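Local structure of uncharacterized esterase YxiM (Bacillus subtilis, 2O14) at residues Phe69-Gly73 and Thr74-Asn78; Lys183-Trp187 and Gly188-Pro192; Ala223-Lys226 and Tyr227-Pro230. The protein is probably a hydrolase acting on ester bonds, a member of the GDSL lipolytic family whose natural substrate is not established. All blocks are in the same frame, centred on the assembly; numbering follows the deposited sequence.

Contact 1: residues Phe69-Gly73 and Thr74-Asn78; sequences FLAYG and TKSNN
Gly73 and Ser76 close a type I beta turn through their backbones: Ser76 N donates to Gly73 O over 2.9 Å, arriving from above the carbonyl plane. Glycine suits the first position of the turn because, at phi 110° and psi 143°, a CB would be jammed against Tyr72 O. A second polar bond involves a side chain. With OG swung opposite the backbone N (chi1 -180°), Ser76 OG accepts from Asn78 N at 3.1 Å, forming an ST turn that shapes the returning limb. With an alanine in place of Ser76, Asn78 N would probably lose this acceptor, and the limb leading to it would be less firmly set. Among van der Waals contacts, Ser76 CB sits 3.3 Å from Tyr72 O, and the methyl of Ala71, small enough to let the limbs approach, has its CB 3.8 Å from Asn78 CB. Phe69 turns its ring edge to a polar atom, CD1 lying 3.2 Å from Asn78 O, close to the ring plane. The loop joins strand 65-69 of the mixed sheet to strand 80-83 of the antiparallel sheet; Phe69 and Tyr72 pack on strand 131-138, while Phe69 and Asn78 touch Met52 of strand 52-56.

Contact 2: residues Lys183-Trp187 and Gly188-Pro192; sequences KQAGW and GQMLP
Gln189 N donates to Gly186 O over 2.9 Å, approaching well above the plane of the carbonyl, within a short, weakly bonded helical turn. One residue on, Met190 N makes a weak bond of 3.1 Å to Trp187 O. Both bonds span three residues, as in a 3-10 turn. Ala185, just before it, offers only a methyl, and two longer side chains come to that methyl from different directions. Gln189 runs back to it as an extended chain, its CG opposite the backbone N (chi1 172°), which places CD 3.7 Å from Ala185 CB. Met190, present as selenomethionine, bends instead; its CE is modelled 3.3 Å from Ala185 CB, closer than carbons usually pack, so the exact spacing is doubtful. Trp187 holds its CG between the backbone N and the carbonyl carbon (chi1 69°), which folds the indole back so that its CG is 3.6 Å from Gly188 N. Farther out, Leu191 lies alongside, CG 4.0 Å from Trp187 CZ3 at the ring edge. Both rest on Met235 of strand 233-237, and Trp187 NE1 hydrogen-bonds to Gln237 OE1. The side chain of Gln184 comes within about 3 Å of that of His342, an active-site residue by similarity. Chemically, then, backbone bonds wind the turn and apolar carbons clothe it, while the buried indole N-H is satisfied by a glutamine on the sheet.

Contact 3: residues Ala223-Lys226 and Tyr227-Pro230; sequences AILK and YIKP
Lys226 sets its CG over one face of the Tyr227 ring, 3.5 Å from the centroid and only 12° off the normal, a CH-pi contact. A turn about the CB-CG bond (chi2 83°) then leads the rest of the chain away from the loop. Lysine and tyrosine fit this partly exposed spot because each offers apolar surface for the contact and carries a polar tip; that of Tyr227, OH, hydrogen-bonds to Gln110 NE2. In the backbone, Ile224 O accepts two bonds. Ile228 N, four residues on as in an alpha helix, donates over 2.9 Å almost in line with the carbonyl (C=O...N 174°), whereas Tyr227 N comes from above the carbonyl plane at 3.2 Å. A water bridges the departing chain to the last turn, donating to Leu225 O at 2.8 Å and to Ile228 O at 2.7 Å. The branched side chain of Ile228 is buried: its CD1 meets Ile224 CG2 at 4.0 Å, and its CG2 lies more loosely by Leu225 CD2. Both isoleucines, and Tyr227, also touch Tyr166 of strand 164-169, while Ile228 and Leu225 reach Val265 of helix 251-266. This is the C-terminal end of a helix leading into a parallel strand, 233-237, within the beta-alpha-beta crossover from strand 201-204, as expected of the alpha/beta fold of SGNH hydrolases.

From the N terminus the contacts follow in series, none enclosing or crossing another. Contact 1 closes the loop between strands 65-69 and 80-83, so joining two sheets of the galactose-binding-like region. Contacts 2 and 3 belong to the GDSL hydrolase region: the first turns the loop after strand 164-169 into helix 187-190, the second ends helix 220-225 before strand 233-237. These two lie on opposite sides of the chain's centre, their nearest atoms about 12 Å apart, yet both pack on the parallel sheet. Contacts 1 and 3 come within about 7 Å without touching, and the salt bridge from Lys75 to Glu222 of helix 220-225 links their neighbourhoods across the two regions.

Contact 1: residues Phe69-Gly73 and Thr74-Asn78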
ATOM      1  N   PHE A  69      15.807  -4.567 -12.673  1.00 17.54           N
ATOM      2  CA  PHE A  69      14.863  -5.239 -13.554  1.00 17.68           C
ATOM      3  C   PHE A  69      14.658  -4.336 -14.766  1.00 18.17           C
ATOM      4  O   PHE A  69      14.071  -3.256 -14.652  1.00 17.95           O
ATOM      5  CB  PHE A  69      13.543  -5.469 -12.826  1.00 15.13           C
ATOM      6  CG  PHE A  69      13.635  -6.473 -11.710  1.00 15.32           C
ATOM      7  CD1 PHE A  69      13.188  -7.778 -11.890  1.00 14.20           C
ATOM      8  CD2 PHE A  69      14.178  -6.117 -10.476  1.00 14.15           C
ATOM      9  CE1 PHE A  69      13.276  -8.715 -10.855  1.00 12.77           C
ATOM     10  CE2 PHE A  69      14.270  -7.047  -9.435  1.00 11.92           C
ATOM     11  CZ  PHE A  69      13.818  -8.344  -9.628  1.00 11.48           C
ATOM     12  N   LEU A  70      15.160  -4.781 -15.916  1.00 16.11           N
ATOM     13  CA  LEU A  70      15.056  -4.027 -17.161  1.00 19.70           C
ATOM     14  C   LEU A  70      13.685  -4.208 -17.814  1.00 20.46           C
ATOM     15  O   LEU A  70      13.217  -3.350 -18.561  1.00 21.59           O
ATOM     16  CB  LEU A  70      16.165  -4.458 -18.120  1.00 19.60           C
ATOM     17  CG  LEU A  70      17.580  -4.259 -17.574  1.00 21.65           C
ATOM     18  CD1 LEU A  70      18.602  -4.698 -18.616  1.00 22.20           C
ATOM     19  CD2 LEU A  70      17.785  -2.800 -17.207  1.00 21.41           C
ATOM     20  N   ALA A  71      13.059  -5.343 -17.541  1.00 21.71           N
ATOM     21  CA  ALA A  71      11.726  -5.632 -18.036  1.00 18.81           C
ATOM     22  C   ALA A  71      10.915  -5.708 -16.749  1.00 19.15           C
ATOM     23  O   ALA A  71      11.393  -6.244 -15.749  1.00 20.22           O
ATOM     24  CB  ALA A  71      11.708  -6.964 -18.764  1.00 18.51           C
ATOM     25  N   TYR A  72       9.710  -5.148 -16.748  1.00 17.27           N
ATOM     26  CA  TYR A  72       8.888  -5.179 -15.546  1.00 17.47           C
ATOM     27  C   TYR A  72       7.398  -5.269 -15.855  1.00 16.41           C
ATOM     28  O   TYR A  72       7.009  -5.541 -16.988  1.00 16.61           O
ATOM     29  CB  TYR A  72       9.181  -3.950 -14.677  1.00 23.66           C
ATOM     30  CG  TYR A  72       9.161  -2.660 -15.451  1.00 26.11           C
ATOM     31  CD1 TYR A  72      10.293  -2.214 -16.126  1.00 27.16           C
ATOM     32  CD2 TYR A  72       7.991  -1.922 -15.566  1.00 27.51           C
ATOM     33  CE1 TYR A  72      10.255  -1.062 -16.902  1.00 29.84           C
ATOM     34  CE2 TYR A  72       7.939  -0.775 -16.338  1.00 31.11           C
ATOM     35  CZ  TYR A  72       9.071  -0.352 -17.003  1.00 32.05           C
ATOM     36  OH  TYR A  72       9.000   0.768 -17.791  1.00 37.26           O
ATOM     37  N   GLY A  73       6.576  -5.022 -14.838  1.00 19.51           N
ATOM     38  CA  GLY A  73       5.131  -5.123 -14.981  1.00 19.03           C
ATOM     39  C   GLY A  73       4.704  -6.339 -14.169  1.00 18.94           C
ATOM     40  O   GLY A  73       5.419  -7.343 -14.147  1.00 17.78           O
ATOM     41  N   THR A  74       3.551  -6.269 -13.511  1.00 15.46           N
ATOM     42  CA  THR A  74       3.085  -7.372 -12.669  1.00 16.20           C
ATOM     43  C   THR A  74       2.994  -8.746 -13.336  1.00 16.72           C
ATOM     44  O   THR A  74       3.052  -9.768 -12.657  1.00 17.24           O
ATOM     45  CB  THR A  74       1.713  -7.042 -12.023  1.00 20.65           C
ATOM     46  OG1 THR A  74       0.707  -6.941 -13.039  1.00 21.14           O
ATOM     47  CG2 THR A  74       1.793  -5.719 -11.253  1.00 15.51           C
ATOM     48  N   LYS A  75       2.851  -8.777 -14.656  1.00 18.22           N
ATOM     49  CA  LYS A  75       2.754 -10.048 -15.377  1.00 20.09           C
ATOM     50  C   LYS A  75       4.061 -10.425 -16.064  1.00 18.09           C
ATOM     51  O   LYS A  75       4.144 -11.441 -16.748  1.00 17.89           O
ATOM     52  CB  LYS A  75       1.637  -9.978 -16.420  1.00 23.83           C
ATOM     53  CG  LYS A  75       0.309 -10.558 -15.953  1.00 27.24           C
ATOM     54  CD  LYS A  75      -0.163  -9.952 -14.648  1.00 26.33           C
ATOM     55  CE  LYS A  75      -1.489 -10.561 -14.235  1.00 25.25           C
ATOM     56  NZ  LYS A  75      -2.014  -9.977 -12.989  1.00 24.07           N
ATOM     57  N   SER A  76       5.088  -9.610 -15.878  1.00 16.80           N
ATOM     58  CA  SER A  76       6.372  -9.890 -16.506  1.00 17.45           C
ATOM     59  C   SER A  76       6.964 -11.215 -16.031  1.00 16.85           C
ATOM     60  O   SER A  76       6.779 -11.617 -14.880  1.00 16.34           O
ATOM     61  CB  SER A  76       7.355  -8.758 -16.211  1.00 14.13           C
ATOM     62  OG  SER A  76       8.604  -9.016 -16.817  1.00 15.21           O
ATOM     63  N   ASN A  77       7.668 -11.892 -16.928  1.00 16.73           N
ATOM     64  CA  ASN A  77       8.311 -13.156 -16.602  1.00 19.00           C
ATOM     65  C   ASN A  77       9.706 -12.874 -16.081  1.00 17.96           C
ATOM     66  O   ASN A  77      10.420 -13.793 -15.680  1.00 17.60           O
ATOM     67  CB  ASN A  77       8.404 -14.052 -17.842  1.00 38.93           C
ATOM     68  CG  ASN A  77       7.110 -14.782 -18.125  1.00 44.44           C
ATOM     69  OD1 ASN A  77       6.827 -15.149 -19.265  1.00 46.71           O
ATOM     70  ND2 ASN A  77       6.318 -15.010 -17.078  1.00 46.14           N
ATOM     71  N   ASN A  78      10.088 -11.596 -16.097  1.00 16.84           N
ATOM     72  CA  ASN A  78      11.400 -11.175 -15.620  1.00 16.69           C
ATOM     73  C   ASN A  78      11.426 -11.178 -14.091  1.00 15.71           C
ATOM     74  O   ASN A  78      11.603 -10.132 -13.464  1.00 16.26           O
ATOM     75  CB  ASN A  78      11.722  -9.762 -16.120  1.00 15.83           C
ATOM     76  CG  ASN A  78      13.180  -9.383 -15.894  1.00 18.19           C
ATOM     77  OD1 ASN A  78      13.515  -8.207 -15.729  1.00 20.20           O
ATOM     78  ND2 ASN A  78      14.056 -10.378 -15.905  1.00 13.04           N
TER

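Contact 2: residues Lys183-Trp187 and Gly188-Pro192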
ATOM      1  N   LYS A 183       8.328  12.510   6.914  1.00 34.09           N
ATOM      2  CA  LYS A 183       7.775  13.794   7.327  1.00 35.20           C
ATOM      3  C   LYS A 183       6.292  13.846   6.951  1.00 33.23           C
ATOM      4  O   LYS A 183       5.475  14.437   7.657  1.00 32.60           O
ATOM      5  CB  LYS A 183       8.544  14.917   6.627  1.00 56.68           C
ATOM      6  CG  LYS A 183       8.128  16.326   7.001  1.00 60.98           C
ATOM      7  CD  LYS A 183       8.892  17.336   6.153  1.00 64.42           C
ATOM      8  CE  LYS A 183       8.535  18.765   6.522  1.00 67.71           C
ATOM      9  NZ  LYS A 183       9.245  19.747   5.652  1.00 70.84           N
ATOM     10  N   GLN A 184       5.963  13.220   5.826  1.00 31.10           N
ATOM     11  CA  GLN A 184       4.594  13.159   5.337  1.00 29.16           C
ATOM     12  C   GLN A 184       4.102  11.728   5.534  1.00 28.89           C
ATOM     13  O   GLN A 184       4.906  10.802   5.656  1.00 27.73           O
ATOM     14  CB  GLN A 184       4.548  13.514   3.848  1.00 27.81           C
ATOM     15  CG  GLN A 184       3.142  13.738   3.301  1.00 28.39           C
ATOM     16  CD  GLN A 184       3.138  14.106   1.826  1.00 29.55           C
ATOM     17  OE1 GLN A 184       4.154  14.542   1.280  1.00 29.19           O
ATOM     18  NE2 GLN A 184       1.987  13.950   1.178  1.00 30.62           N
ATOM     19  N   ALA A 185       2.787  11.547   5.567  1.00 27.49           N
ATOM     20  CA  ALA A 185       2.220  10.216   5.732  1.00 25.55           C
ATOM     21  C   ALA A 185       0.719  10.181   5.446  1.00 24.05           C
ATOM     22  O   ALA A 185       0.027  11.191   5.563  1.00 22.76           O
ATOM     23  CB  ALA A 185       2.497   9.705   7.145  1.00 18.80           C
ATOM     24  N   GLY A 186       0.229   9.014   5.042  1.00 21.28           N
ATOM     25  CA  GLY A 186      -1.190   8.856   4.779  1.00 21.01           C
ATOM     26  C   GLY A 186      -1.711   8.202   6.039  1.00 19.94           C
ATOM     27  O   GLY A 186      -0.955   7.489   6.692  1.00 20.13           O
ATOM     28  N   TRP A 187      -2.970   8.415   6.402  1.00 25.31           N
ATOM     29  CA  TRP A 187      -3.444   7.807   7.640  1.00 25.12           C
ATOM     30  C   TRP A 187      -3.468   6.286   7.609  1.00 24.18           C
ATOM     31  O   TRP A 187      -3.504   5.645   8.654  1.00 24.68           O
ATOM     32  CB  TRP A 187      -4.811   8.373   8.071  1.00 22.00           C
ATOM     33  CG  TRP A 187      -6.009   8.029   7.230  1.00 23.67           C
ATOM     34  CD1 TRP A 187      -6.578   8.798   6.254  1.00 23.71           C
ATOM     35  CD2 TRP A 187      -6.853   6.879   7.375  1.00 23.91           C
ATOM     36  NE1 TRP A 187      -7.729   8.204   5.791  1.00 23.02           N
ATOM     37  CE2 TRP A 187      -7.920   7.024   6.461  1.00 23.94           C
ATOM     38  CE3 TRP A 187      -6.811   5.739   8.192  1.00 24.32           C
ATOM     39  CZ2 TRP A 187      -8.940   6.074   6.342  1.00 25.90           C
ATOM     40  CZ3 TRP A 187      -7.826   4.793   8.074  1.00 25.17           C
ATOM     41  CH2 TRP A 187      -8.875   4.968   7.155  1.00 26.11           C
ATOM     42  N   GLY A 188      -3.429   5.704   6.414  1.00 23.93           N
ATOM     43  CA  GLY A 188      -3.406   4.257   6.319  1.00 24.71           C
ATOM     44  C   GLY A 188      -2.054   3.764   6.809  1.00 25.38           C
ATOM     45  O   GLY A 188      -1.904   2.626   7.253  1.00 26.61           O
ATOM     46  N   GLN A 189      -1.058   4.637   6.729  1.00 22.78           N
ATOM     47  CA  GLN A 189       0.287   4.304   7.172  1.00 24.48           C
ATOM     48  C   GLN A 189       0.358   4.316   8.700  1.00 27.44           C
ATOM     49  O   GLN A 189       1.209   3.657   9.294  1.00 26.36           O
ATOM     50  CB  GLN A 189       1.281   5.312   6.592  1.00 25.24           C
ATOM     51  CG  GLN A 189       2.703   5.197   7.126  1.00 24.51           C
ATOM     52  CD  GLN A 189       3.624   6.256   6.538  1.00 26.27           C
ATOM     53  OE1 GLN A 189       4.760   6.426   6.984  1.00 26.14           O
ATOM     54  NE2 GLN A 189       3.135   6.971   5.529  1.00 20.93           N
HETATM   55  N   MSE A 190      -0.546   5.067   9.330  1.00 28.96           N
HETATM   56  CA  MSE A 190      -0.583   5.169  10.788  1.00 32.92           C
HETATM   57  C   MSE A 190      -1.600   4.229  11.425  1.00 32.25           C
HETATM   58  O   MSE A 190      -1.642   4.079  12.644  1.00 32.34           O
HETATM   59  CB  MSE A 190      -0.890   6.606  11.214  1.00 40.48           C
HETATM   60  CG  MSE A 190       0.258   7.275  11.941  1.00 48.13           C
HETATM   61 SE   MSE A 190       1.850   7.411  10.850  1.00 52.99          SE
HETATM   62  CE  MSE A 190       1.600   9.226  10.236  1.00 54.80           C
ATOM     63  N   LEU A 191      -2.418   3.602  10.593  1.00 33.34           N
ATOM     64  CA  LEU A 191      -3.432   2.673  11.063  1.00 34.68           C
ATOM     65  C   LEU A 191      -2.862   1.611  12.003  1.00 36.17           C
ATOM     66  O   LEU A 191      -3.410   1.362  13.081  1.00 36.27           O
ATOM     67  CB  LEU A 191      -4.090   1.981   9.872  1.00 28.42           C
ATOM     68  CG  LEU A 191      -5.614   1.970   9.809  1.00 29.14           C
ATOM     69  CD1 LEU A 191      -6.033   1.057   8.663  1.00 26.08           C
ATOM     70  CD2 LEU A 191      -6.211   1.487  11.126  1.00 26.66           C
ATOM     71  N   PRO A 192      -1.753   0.964  11.608  1.00 43.12           N
ATOM     72  CA  PRO A 192      -1.184  -0.065  12.482  1.00 44.77           C
ATOM     73  C   PRO A 192      -0.920   0.369  13.926  1.00 46.71           C
ATOM     74  O   PRO A 192      -0.871  -0.469  14.830  1.00 46.40           O
ATOM     75  CB  PRO A 192       0.080  -0.508  11.733  1.00 34.84           C
ATOM     76  CG  PRO A 192       0.402   0.653  10.840  1.00 35.75           C
ATOM     77  CD  PRO A 192      -0.945   1.129  10.387  1.00 34.24           C
TER

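Contact 3: residues Ala223-Lys226 and Tyr227-Pro230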
ATOM      1  N   ALA A 223      -4.789  -6.727  -7.066  1.00 16.58           N
ATOM      2  CA  ALA A 223      -3.857  -7.166  -6.030  1.00 17.36           C
ATOM      3  C   ALA A 223      -4.577  -7.526  -4.735  1.00 18.19           C
ATOM      4  O   ALA A 223      -4.184  -8.457  -4.035  1.00 17.71           O
ATOM      5  CB  ALA A 223      -2.831  -6.072  -5.754  1.00 17.31           C
ATOM      6  N   ILE A 224      -5.622  -6.771  -4.409  1.00 17.03           N
ATOM      7  CA  ILE A 224      -6.383  -7.024  -3.194  1.00 17.40           C
ATOM      8  C   ILE A 224      -7.360  -8.191  -3.359  1.00 18.39           C
ATOM      9  O   ILE A 224      -7.533  -8.987  -2.440  1.00 20.42           O
ATOM     10  CB  ILE A 224      -7.165  -5.769  -2.763  1.00 18.02           C
ATOM     11  CG1 ILE A 224      -6.183  -4.652  -2.394  1.00 16.72           C
ATOM     12  CG2 ILE A 224      -8.083  -6.102  -1.583  1.00 13.99           C
ATOM     13  CD1 ILE A 224      -6.849  -3.327  -2.094  1.00 17.53           C
ATOM     14  N   LEU A 225      -7.999  -8.286  -4.523  1.00 21.66           N
ATOM     15  CA  LEU A 225      -8.948  -9.366  -4.793  1.00 23.05           C
ATOM     16  C   LEU A 225      -8.248 -10.718  -4.817  1.00 24.41           C
ATOM     17  O   LEU A 225      -8.876 -11.764  -4.633  1.00 26.03           O
ATOM     18  CB  LEU A 225      -9.656  -9.127  -6.129  1.00 18.47           C
ATOM     19  CG  LEU A 225     -10.648  -7.958  -6.122  1.00 18.18           C
ATOM     20  CD1 LEU A 225     -11.106  -7.641  -7.537  1.00 17.82           C
ATOM     21  CD2 LEU A 225     -11.832  -8.314  -5.228  1.00 17.41           C
ATOM     22  N   LYS A 226      -6.941 -10.684  -5.048  1.00 23.30           N
ATOM     23  CA  LYS A 226      -6.130 -11.890  -5.092  1.00 23.39           C
ATOM     24  C   LYS A 226      -6.108 -12.605  -3.740  1.00 24.15           C
ATOM     25  O   LYS A 226      -6.054 -13.834  -3.685  1.00 23.93           O
ATOM     26  CB  LYS A 226      -4.695 -11.525  -5.483  1.00 21.97           C
ATOM     27  CG  LYS A 226      -3.719 -12.697  -5.535  1.00 24.31           C
ATOM     28  CD  LYS A 226      -3.787 -13.437  -6.859  1.00 24.23           C
ATOM     29  CE  LYS A 226      -2.733 -14.531  -6.926  1.00 26.08           C
ATOM     30  NZ  LYS A 226      -2.760 -15.232  -8.235  1.00 28.74           N
ATOM     31  N   TYR A 227      -6.161 -11.842  -2.651  1.00 21.33           N
ATOM     32  CA  TYR A 227      -6.078 -12.440  -1.322  1.00 23.54           C
ATOM     33  C   TYR A 227      -7.212 -12.161  -0.341  1.00 23.36           C
ATOM     34  O   TYR A 227      -7.431 -12.948   0.579  1.00 24.69           O
ATOM     35  CB  TYR A 227      -4.764 -12.023  -0.657  1.00 20.96           C
ATOM     36  CG  TYR A 227      -3.536 -12.304  -1.486  1.00 21.10           C
ATOM     37  CD1 TYR A 227      -3.099 -13.611  -1.701  1.00 18.68           C
ATOM     38  CD2 TYR A 227      -2.799 -11.262  -2.049  1.00 21.95           C
ATOM     39  CE1 TYR A 227      -1.952 -13.874  -2.454  1.00 19.48           C
ATOM     40  CE2 TYR A 227      -1.647 -11.517  -2.809  1.00 21.95           C
ATOM     41  CZ  TYR A 227      -1.230 -12.823  -3.004  1.00 18.98           C
ATOM     42  OH  TYR A 227      -0.094 -13.084  -3.741  1.00 20.27           O
ATOM     43  N   ILE A 228      -7.928 -11.056  -0.514  1.00 23.17           N
ATOM     44  CA  ILE A 228      -9.002 -10.726   0.421  1.00 22.67           C
ATOM     45  C   ILE A 228     -10.037 -11.849   0.528  1.00 22.05           C
ATOM     46  O   ILE A 228     -10.439 -12.441  -0.471  1.00 22.73           O
ATOM     47  CB  ILE A 228      -9.681  -9.389   0.032  1.00 18.27           C
ATOM     48  CG1 ILE A 228     -10.368  -8.783   1.258  1.00 16.86           C
ATOM     49  CG2 ILE A 228     -10.669  -9.612  -1.095  1.00 16.83           C
ATOM     50  CD1 ILE A 228     -10.796  -7.331   1.074  1.00 16.28           C
ATOM     51  N   LYS A 229     -10.455 -12.144   1.754  1.00 22.01           N
ATOM     52  CA  LYS A 229     -11.419 -13.210   2.006  1.00 23.77           C
ATOM     53  C   LYS A 229     -12.283 -12.907   3.230  1.00 24.66           C
ATOM     54  O   LYS A 229     -12.119 -11.872   3.876  1.00 23.78           O
ATOM     55  CB  LYS A 229     -10.679 -14.532   2.227  1.00 26.30           C
ATOM     56  CG  LYS A 229      -9.629 -14.480   3.329  1.00 29.39           C
ATOM     57  CD  LYS A 229      -8.937 -15.832   3.507  1.00 32.04           C
ATOM     58  CE  LYS A 229      -7.759 -15.735   4.465  1.00 33.22           C
ATOM     59  NZ  LYS A 229      -8.158 -15.243   5.806  1.00 35.24           N
ATOM     60  N   PRO A 230     -13.223 -13.809   3.562  1.00 29.29           N
ATOM     61  CA  PRO A 230     -14.073 -13.563   4.729  1.00 28.46           C
ATOM     62  C   PRO A 230     -13.224 -13.292   5.967  1.00 28.34           C
ATOM     63  O   PRO A 230     -12.235 -13.986   6.225  1.00 26.81           O
ATOM     64  CB  PRO A 230     -14.874 -14.857   4.846  1.00 32.57           C
ATOM     65  CG  PRO A 230     -15.039 -15.266   3.420  1.00 33.92           C
ATOM     66  CD  PRO A 230     -13.652 -15.028   2.849  1.00 32.30           C
TER
HETATM   67  O   HOH W   1      -9.207 -13.593  -2.530  1.00 26.41           O